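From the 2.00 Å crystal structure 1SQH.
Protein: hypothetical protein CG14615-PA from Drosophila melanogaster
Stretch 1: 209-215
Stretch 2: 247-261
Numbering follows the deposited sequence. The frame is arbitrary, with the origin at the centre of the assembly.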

ATOM      1  N   ASN A 209       1.093   1.983  12.738  1.00 21.15           N
ATOM      2  CA  ASN A 209       0.658   0.709  12.170  1.00 21.00           C
ATOM      3  C   ASN A 209       1.194  -0.443  13.012  1.00 21.14           C
ATOM      4  O   ASN A 209       2.068  -0.247  13.866  1.00 17.86           O
ATOM      5  N   LYS A 210       0.670  -1.645  12.791  1.00 22.02           N
ATOM      6  CA  LYS A 210       1.182  -2.804  13.521  1.00 23.66           C
ATOM      7  C   LYS A 210       2.451  -3.277  12.805  1.00 23.77           C
ATOM      8  O   LYS A 210       2.623  -3.042  11.606  1.00 21.41           O
ATOM      9  N   SER A 211       3.344  -3.918  13.555  1.00 24.23           N
ATOM     10  CA  SER A 211       4.590  -4.437  13.006  1.00 24.75           C
ATOM     11  C   SER A 211       5.076  -5.595  13.877  1.00 25.48           C
ATOM     12  O   SER A 211       4.608  -5.770  15.005  1.00 26.62           O
ATOM     13  N   LEU A 212       5.993  -6.399  13.348  1.00 25.46           N
ATOM     14  CA  LEU A 212       6.534  -7.524  14.099  1.00 25.35           C
ATOM     15  C   LEU A 212       7.984  -7.774  13.738  1.00 26.01           C
ATOM     16  O   LEU A 212       8.352  -7.778  12.565  1.00 26.74           O
ATOM     17  N   GLY A 213       8.809  -7.980  14.755  1.00 27.40           N
ATOM     18  CA  GLY A 213      10.211  -8.236  14.508  1.00 28.19           C
ATOM     19  C   GLY A 213      10.681  -9.479  15.233  1.00 29.15           C
ATOM     20  O   GLY A 213      10.149  -9.838  16.290  1.00 29.48           O
ATOM     21  N   ILE A 214      11.669 -10.146  14.647  1.00 30.01           N
ATOM     22  CA  ILE A 214      12.263 -11.347  15.224  1.00 31.82           C
ATOM     23  C   ILE A 214      13.707 -11.018  15.651  1.00 34.31           C
ATOM     24  O   ILE A 214      14.554 -10.663  14.813  1.00 33.19           O
ATOM     25  N   CYS A 215      13.992 -11.132  16.944  1.00 36.62           N
ATOM     26  CA  CYS A 215      15.338 -10.856  17.430  1.00 41.98           C
ATOM     27  C   CYS A 215      15.941 -12.060  18.141  1.00 44.39           C
ATOM     28  O   CYS A 215      15.221 -12.861  18.740  1.00 44.48           O
ATOM     29  N   GLY A 247      12.007 -21.038   8.891  1.00 28.62           N
ATOM     30  CA  GLY A 247      10.557 -20.912   8.917  1.00 28.36           C
ATOM     31  C   GLY A 247      10.050 -19.590   9.482  1.00 27.71           C
ATOM     32  O   GLY A 247       8.865 -19.455   9.781  1.00 26.77           O
ATOM     33  N   LEU A 248      10.937 -18.608   9.622  1.00 26.37           N
ATOM     34  CA  LEU A 248      10.551 -17.313  10.175  1.00 25.68           C
ATOM     35  C   LEU A 248       9.674 -16.497   9.224  1.00 24.40           C
ATOM     36  O   LEU A 248       8.769 -15.783   9.655  1.00 22.74           O
ATOM     37  N   GLY A 249       9.945 -16.602   7.930  1.00 25.35           N
ATOM     38  CA  GLY A 249       9.162 -15.857   6.963  1.00 22.51           C
ATOM     39  C   GLY A 249       7.693 -16.200   7.058  1.00 23.12           C
ATOM     40  O   GLY A 249       6.841 -15.310   7.088  1.00 20.87           O
ATOM     41  N   GLY A 250       7.397 -17.495   7.110  1.00 20.85           N
ATOM     42  CA  GLY A 250       6.020 -17.935   7.207  1.00 21.32           C
ATOM     43  C   GLY A 250       5.432 -17.618   8.573  1.00 22.54           C
ATOM     44  O   GLY A 250       4.228 -17.386   8.706  1.00 22.04           O
ATOM     45  N   LEU A 251       6.286 -17.604   9.592  1.00 22.16           N
ATOM     46  CA  LEU A 251       5.832 -17.312  10.945  1.00 22.68           C
ATOM     47  C   LEU A 251       5.378 -15.856  11.033  1.00 21.77           C
ATOM     48  O   LEU A 251       4.299 -15.566  11.557  1.00 22.84           O
ATOM     49  N   LEU A 252       6.194 -14.939  10.517  1.00 21.27           N
ATOM     50  CA  LEU A 252       5.826 -13.526  10.551  1.00 19.52           C
ATOM     51  C   LEU A 252       4.489 -13.327   9.858  1.00 18.68           C
ATOM     52  O   LEU A 252       3.556 -12.759  10.435  1.00 18.54           O
ATOM     53  N   ALA A 253       4.378 -13.815   8.628  1.00 17.25           N
ATOM     54  CA  ALA A 253       3.137 -13.648   7.882  1.00 17.22           C
ATOM     55  C   ALA A 253       1.911 -14.196   8.606  1.00 15.71           C
ATOM     56  O   ALA A 253       0.841 -13.584   8.579  1.00 16.45           O
ATOM     57  N   ALA A 254       2.048 -15.349   9.243  1.00 16.39           N
ATOM     58  CA  ALA A 254       0.904 -15.928   9.943  1.00 18.94           C
ATOM     59  C   ALA A 254       0.536 -15.061  11.144  1.00 21.35           C
ATOM     60  O   ALA A 254      -0.630 -14.684  11.319  1.00 21.25           O
ATOM     61  N   ALA A 255       1.538 -14.714  11.952  1.00 21.87           N
ATOM     62  CA  ALA A 255       1.316 -13.904  13.143  1.00 23.28           C
ATOM     63  C   ALA A 255       0.696 -12.546  12.812  1.00 25.41           C
ATOM     64  O   ALA A 255      -0.319 -12.155  13.406  1.00 23.69           O
HETATM   65  N   MSE A 256       1.298 -11.821  11.873  1.00 25.24           N
HETATM   66  CA  MSE A 256       0.746 -10.524  11.504  1.00 26.55           C
HETATM   67  C   MSE A 256      -0.705 -10.647  10.995  1.00 25.05           C
HETATM   68  O   MSE A 256      -1.553  -9.820  11.332  1.00 23.52           O
ATOM     69  N   SER A 257      -0.989 -11.672  10.186  1.00 23.98           N
ATOM     70  CA  SER A 257      -2.345 -11.872   9.654  1.00 23.39           C
ATOM     71  C   SER A 257      -3.347 -12.013  10.806  1.00 23.97           C
ATOM     72  O   SER A 257      -4.409 -11.368  10.819  1.00 20.27           O
ATOM     73  N   ARG A 258      -2.999 -12.863  11.769  1.00 23.99           N
ATOM     74  CA  ARG A 258      -3.839 -13.074  12.943  1.00 26.22           C
ATOM     75  C   ARG A 258      -3.988 -11.786  13.745  1.00 23.83           C
ATOM     76  O   ARG A 258      -5.102 -11.374  14.052  1.00 24.35           O
ATOM     77  N   GLU A 259      -2.864 -11.153  14.075  1.00 24.24           N
ATOM     78  CA  GLU A 259      -2.900  -9.932  14.877  1.00 25.30           C
ATOM     79  C   GLU A 259      -3.766  -8.852  14.258  1.00 23.45           C
ATOM     80  O   GLU A 259      -4.561  -8.220  14.954  1.00 22.23           O
ATOM     81  N   ILE A 260      -3.628  -8.636  12.954  1.00 22.41           N
ATOM     82  CA  ILE A 260      -4.423  -7.608  12.307  1.00 19.76           C
ATOM     83  C   ILE A 260      -5.900  -7.961  12.344  1.00 17.28           C
ATOM     84  O   ILE A 260      -6.727  -7.139  12.701  1.00 16.06           O
ATOM     85  N   ALA A 261      -6.226  -9.188  11.969  1.00 19.00           N
ATOM     86  CA  ALA A 261      -7.620  -9.625  11.935  1.00 19.71           C
ATOM     87  C   ALA A 261      -8.314  -9.583  13.290  1.00 19.56           C
ATOM     88  O   ALA A 261      -9.519  -9.360  13.370  1.00 18.58           O
TER

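The strand formed by residues 211-215 packs against the helix that begins at Leu-248, the two axes approaching to 9.0 Å and running nearly antiparallel at 150°. The start of stretch 1 therefore faces the later turns of the helix, and its end faces the first turn. No direct hydrogen bond links the two stretches; apart from one long salt bridge and a bridging water, 541 Å² is buried between them, and most of the closest contacts are between side chains.

Asn-209, the first residue to leave the helical conformation of the preceding segment, does not reach stretch 2, and its amide group is hydrogen-bonded elsewhere in the structure. Contact begins at Lys-210, whose CB points toward the helix. With chi1 in m and chi2 and chi3 in t, its aliphatic portion extends along the helix surface: CB of Lys-210 lies 3.5 Å from CE of Met-256, and CD of Lys-210 is 4.2 Å from CG1 of Ile-260. The turn to m at chi4 ends the extended run. The ammonium group forms a salt bridge with Glu-259, but a long one, with NZ of Lys-210 3.9 Å from OE1 of Glu-259; CD of Lys-210 comes closer to that same OE1, at 3.5 Å. Glu-259 is itself extended, with chi1 and chi2 both in t, which carries its carboxylate out to the strand.

Ser-211 points away from the helix, and its hydroxyl is satisfied elsewhere, yet its backbone takes part in the contact. Its N donates to water 1 over 3.0 Å, and the water in turn donates to OE1 of Glu-259 over 2.9 Å. The same carboxylate oxygen thus serves both the salt bridge and the water bridge.

Leu-212 turns back toward the helix and has the largest covered area of any residue in either stretch. In its m,t rotamer, CD1 of Leu-212 lies 3.6 Å from CB of Ala-255 and 3.8 Å from N of Met-256, close to the helix backbone. CB of Leu-212 packs 3.8 Å from CD1 of Leu-252, while CG of Leu-212 lies 4.3 Å from SE of Met-256, modelled as selenomethionine. CD2 of Leu-212 approaches OE2 of Glu-259 at 3.7 Å. Both Leu-252 and Met-256 leave the helix sideways, but their ends come nearer the strand, in the m,m and t,p,m rotamers respectively.

Gly-213 has no side chain and makes no contact with the helix, in keeping with the alternation of the strand. Ile-214, in the m,m rotamer, is buried, and its CB again points toward the helix. Its closest contact is from CG1 of Ile-214 to CD2 of Leu-252, at 3.4 Å, so Leu-252 packs against both Leu-212 and Ile-214. CG2 of Ile-214 reaches CD1 of Leu-248 at 4.1 Å, and CD1 of Ile-214 lies 4.4 Å from CD2 of Leu-251; these two leucines adopt m,t and t,t rotamers. Cys-215 is buried but out of reach of the helix, and the contact ends at Ile-214.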

ATOM      1  CB  ASN A 209       1.174   0.579  10.726  1.00 22.39           C
ATOM      2  CG  ASN A 209       0.052   0.627   9.690  1.00 22.71           C
ATOM      3  OD1 ASN A 209      -1.041   1.138   9.957  1.00 22.01           O
ATOM      4  ND2 ASN A 209       0.323   0.102   8.501  1.00 19.60           N
ATOM      5  CB  LYS A 210       0.152  -3.943  13.557  1.00 24.90           C
ATOM      6  CG  LYS A 210      -1.078  -3.648  14.406  1.00 26.83           C
ATOM      7  CD  LYS A 210      -2.020  -4.848  14.438  1.00 29.24           C
ATOM      8  CE  LYS A 210      -3.370  -4.513  15.081  1.00 29.84           C
ATOM      9  NZ  LYS A 210      -3.319  -4.377  16.561  1.00 33.55           N
ATOM     10  CB  SER A 211       5.651  -3.341  12.964  1.00 21.76           C
ATOM     11  OG  SER A 211       5.970  -2.909  14.271  1.00 21.94           O
ATOM     12  CB  LEU A 212       5.717  -8.795  13.842  1.00 22.81           C
ATOM     13  CG  LEU A 212       4.379  -8.961  14.568  1.00 23.13           C
ATOM     14  CD1 LEU A 212       3.793 -10.345  14.274  1.00 20.56           C
ATOM     15  CD2 LEU A 212       4.586  -8.808  16.064  1.00 21.25           C
ATOM     16  CB  ILE A 214      12.329 -12.508  14.191  1.00 31.21           C
ATOM     17  CG1 ILE A 214      10.933 -12.866  13.680  1.00 31.34           C
ATOM     18  CG2 ILE A 214      12.953 -13.737  14.834  1.00 31.06           C
ATOM     19  CD1 ILE A 214      10.051 -13.552  14.703  1.00 30.09           C
ATOM     20  CB  CYS A 215      15.330  -9.662  18.382  1.00 43.62           C
ATOM     21  SG  CYS A 215      14.866  -8.108  17.604  1.00 46.74           S
ATOM     22  CB  LEU A 248      11.806 -16.510  10.551  1.00 27.12           C
ATOM     23  CG  LEU A 248      12.712 -17.124  11.630  1.00 29.58           C
ATOM     24  CD1 LEU A 248      13.950 -16.255  11.818  1.00 29.49           C
ATOM     25  CD2 LEU A 248      11.943 -17.249  12.951  1.00 29.68           C
ATOM     26  CB  LEU A 251       6.956 -17.593  11.957  1.00 20.75           C
ATOM     27  CG  LEU A 251       6.544 -17.562  13.433  1.00 19.86           C
ATOM     28  CD1 LEU A 251       7.478 -18.434  14.246  1.00 21.02           C
ATOM     29  CD2 LEU A 251       6.552 -16.141  13.942  1.00 21.15           C
ATOM     30  CB  LEU A 252       6.883 -12.644   9.860  1.00 21.75           C
ATOM     31  CG  LEU A 252       8.076 -12.076  10.655  1.00 22.43           C
ATOM     32  CD1 LEU A 252       7.601 -11.553  12.008  1.00 19.76           C
ATOM     33  CD2 LEU A 252       9.112 -13.129  10.861  1.00 23.95           C
ATOM     34  CB  ALA A 253       3.258 -14.286   6.493  1.00 15.33           C
ATOM     35  CB  ALA A 254       1.223 -17.363  10.386  1.00 18.17           C
ATOM     36  CB  ALA A 255       2.620 -13.716  13.894  1.00 23.07           C
HETATM   37  CB  MSE A 256       1.614  -9.859  10.437  1.00 29.47           C
HETATM   38  CG  MSE A 256       1.212  -8.435  10.138  1.00 35.13           C
HETATM   39 SE   MSE A 256       1.776  -7.221  11.554  1.00 45.66          SE
HETATM   40  CE  MSE A 256       0.206  -7.339  12.658  1.00 42.48           C
ATOM     41  CB  SER A 257      -2.398 -13.116   8.759  1.00 23.81           C
ATOM     42  OG  SER A 257      -1.623 -12.945   7.582  1.00 23.07           O
ATOM     43  CB  ARG A 258      -3.229 -14.133  13.855  1.00 27.92           C
ATOM     44  CG  ARG A 258      -3.599 -15.550  13.515  1.00 35.22           C
ATOM     45  CD  ARG A 258      -4.716 -16.048  14.415  1.00 38.04           C
ATOM     46  NE  ARG A 258      -4.416 -15.861  15.834  1.00 38.70           N
ATOM     47  CZ  ARG A 258      -4.781 -16.714  16.786  1.00 37.93           C
ATOM     48  NH1 ARG A 258      -5.447 -17.818  16.468  1.00 38.69           N
ATOM     49  NH2 ARG A 258      -4.520 -16.443  18.054  1.00 37.79           N
ATOM     50  CB  GLU A 259      -1.487  -9.372  15.131  1.00 26.06           C
ATOM     51  CG  GLU A 259      -1.496  -8.097  15.998  1.00 27.62           C
ATOM     52  CD  GLU A 259      -0.105  -7.590  16.390  1.00 28.13           C
ATOM     53  OE1 GLU A 259      -0.001  -6.413  16.793  1.00 28.20           O
ATOM     54  OE2 GLU A 259       0.882  -8.353  16.313  1.00 30.31           O
ATOM     55  CB  ILE A 260      -4.007  -7.389  10.824  1.00 21.41           C
ATOM     56  CG1 ILE A 260      -2.599  -6.781  10.754  1.00 21.09           C
ATOM     57  CG2 ILE A 260      -5.030  -6.465  10.131  1.00 18.39           C
ATOM     58  CD1 ILE A 260      -2.097  -6.547   9.334  1.00 21.11           C
ATOM     59  CB  ALA A 261      -7.712 -11.037  11.349  1.00 19.85           C
TER
HETATM   60  O   HOH W   1       2.308  -4.804  16.200  1.00 33.69           O